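Local coordinates for uncharacterized protein (Sus scrofa, PDB 5BNI) that is the porcine form of CD38, a member of the ADP-ribosyl cyclase family with a helical part and a parallel-sheet part, at residues 53-58 against 136-141. Sequence-based numbering, arbitrary orientation.
Sequences AREEDY and VSVFWN
With CG anti to its carbonyl carbon (chi1 -75°), Tyr-58 lays its ring against Phe-139, whose own CG stands anti to the backbone N (chi1 171°). The result is a T-shaped pair: the edge of Phe-139 is directed at the tyrosine face, planes 63° apart, and Phe-139 CD1 lies 3.9 Å from Tyr-58 CE1, over the outer part of the ring. Tyr-58 OH lies 3.6 Å from Phe-139 CB, and hydrogen bonds with Phe-135 O and Trp-111 NE1 satisfy this buried hydroxyl. Tyrosine therefore suits a place that needs both a flat apolar face and a polar tip. Val-138 divides its branches: CG2 packs on CB of Ala-53 at 3.7 Å, where alanine's single methyl fills the buried contact, while CG1 fits against Glu-55 N (3.7 Å) and near the Tyr-58 ring edge. Toward solvent, where polar ends suit, the extended Glu-55 meets Asn-141 at about a right angle, Glu-55 OE2 3.2 Å from Asn-141 ND2. Asp-57 OD2 accepts the Arg-54 N-H (3.2 Å) while Asp-57 N bonds to Arg-54 O, closing the 3-10 turn. Aromatic and aliphatic packing thus joins the loop between helices 34-45 and 59-64 to helix 135-149, within the helical part of the ADP-ribosyl cyclase fold.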
# COMPACT_ATOMS: atom_id res chain seq x y z
N ALA A 53 -2.99 3.49 18.72
CA ALA A 53 -3.50 3.92 17.42
C ALA A 53 -4.75 3.19 16.93
O ALA A 53 -4.87 1.98 17.03
CB ALA A 53 -2.43 3.82 16.40
N ARG A 54 -5.66 3.98 16.38
CA ARG A 54 -6.91 3.51 15.79
C ARG A 54 -7.08 4.21 14.45
O ARG A 54 -6.68 5.36 14.28
CB ARG A 54 -8.08 3.87 16.69
CG ARG A 54 -8.11 3.12 18.02
CD ARG A 54 -9.43 3.31 18.70
NE ARG A 54 -9.91 4.69 18.57
CZ ARG A 54 -11.09 5.03 18.03
NH1 ARG A 54 -11.93 4.08 17.56
NH2 ARG A 54 -11.43 6.32 17.97
N GLU A 55 -7.70 3.53 13.50
CA GLU A 55 -7.93 4.12 12.18
C GLU A 55 -8.64 5.47 12.23
O GLU A 55 -8.37 6.34 11.37
CB GLU A 55 -8.68 3.15 11.28
CG GLU A 55 -7.78 2.08 10.67
CD GLU A 55 -8.52 1.11 9.77
OE1 GLU A 55 -9.73 1.27 9.58
OE2 GLU A 55 -7.87 0.20 9.24
N GLU A 56 -9.51 5.64 13.22
CA GLU A 56 -10.28 6.87 13.38
C GLU A 56 -9.38 8.07 13.65
O GLU A 56 -9.83 9.20 13.59
CB GLU A 56 -11.31 6.73 14.52
CG GLU A 56 -12.44 5.74 14.27
CD GLU A 56 -11.96 4.33 13.92
OE1 GLU A 56 -11.05 3.80 14.60
OE2 GLU A 56 -12.51 3.75 12.95
N ASP A 57 -8.12 7.81 13.97
CA ASP A 57 -7.15 8.87 14.24
C ASP A 57 -6.73 9.56 12.95
O ASP A 57 -6.31 10.72 12.95
CB ASP A 57 -5.91 8.33 14.96
CG ASP A 57 -6.14 8.19 16.45
OD1 ASP A 57 -6.71 9.11 17.09
OD2 ASP A 57 -5.72 7.15 17.01
N TYR A 58 -6.86 8.81 11.85
CA TYR A 58 -6.46 9.28 10.54
C TYR A 58 -7.59 9.85 9.71
O TYR A 58 -7.38 10.22 8.57
CB TYR A 58 -5.80 8.12 9.80
CG TYR A 58 -4.40 7.83 10.30
CD1 TYR A 58 -3.37 8.76 10.13
CD2 TYR A 58 -4.11 6.62 10.91
CE1 TYR A 58 -2.08 8.49 10.56
CE2 TYR A 58 -2.83 6.32 11.35
CZ TYR A 58 -1.81 7.25 11.18
OH TYR A 58 -0.54 6.94 11.62
N VAL A 136 2.29 3.56 12.51
CA VAL A 136 2.78 3.32 11.15
C VAL A 136 2.01 2.20 10.51
O VAL A 136 1.62 2.30 9.34
CB VAL A 136 4.27 2.96 11.14
CG1 VAL A 136 4.67 2.42 9.76
CG2 VAL A 136 5.10 4.19 11.51
N SER A 137 1.80 1.12 11.27
CA SER A 137 1.07 -0.06 10.79
C SER A 137 -0.42 0.24 10.61
O SER A 137 -1.05 -0.25 9.68
CB SER A 137 1.25 -1.22 11.77
OG SER A 137 2.60 -1.73 11.76
N VAL A 138 -1.01 1.04 11.50
CA VAL A 138 -2.42 1.37 11.36
C VAL A 138 -2.62 2.16 10.08
O VAL A 138 -3.62 2.00 9.39
CB VAL A 138 -2.95 2.14 12.59
CG1 VAL A 138 -4.33 2.69 12.30
CG2 VAL A 138 -3.01 1.24 13.82
N PHE A 139 -1.65 3.01 9.78
CA PHE A 139 -1.68 3.86 8.59
C PHE A 139 -1.55 3.08 7.29
O PHE A 139 -2.36 3.28 6.37
CB PHE A 139 -0.56 4.90 8.64
CG PHE A 139 -0.38 5.69 7.35
CD1 PHE A 139 -1.09 6.86 7.12
CD2 PHE A 139 0.51 5.27 6.38
CE1 PHE A 139 -0.91 7.59 5.94
CE2 PHE A 139 0.70 6.00 5.20
CZ PHE A 139 -0.01 7.16 4.98
N TRP A 140 -0.54 2.22 7.20
CA TRP A 140 -0.38 1.44 5.98
C TRP A 140 -1.53 0.50 5.78
O TRP A 140 -2.02 0.34 4.64
CB TRP A 140 0.97 0.71 5.97
CG TRP A 140 2.13 1.69 5.73
CD1 TRP A 140 3.09 2.07 6.63
CD2 TRP A 140 2.38 2.44 4.55
NE1 TRP A 140 3.93 2.99 6.07
CE2 TRP A 140 3.52 3.23 4.79
CE3 TRP A 140 1.77 2.51 3.31
CZ2 TRP A 140 4.06 4.10 3.82
CZ3 TRP A 140 2.31 3.36 2.33
CH2 TRP A 140 3.44 4.14 2.60
N ASN A 141 -1.98 -0.12 6.86
CA ASN A 141 -3.10 -1.06 6.77
C ASN A 141 -4.32 -0.35 6.27
O ASN A 141 -5.03 -0.85 5.42
CB ASN A 141 -3.39 -1.66 8.15
CG ASN A 141 -4.64 -2.52 8.15
OD1 ASN A 141 -4.66 -3.59 7.55
ND2 ASN A 141 -5.69 -2.05 8.85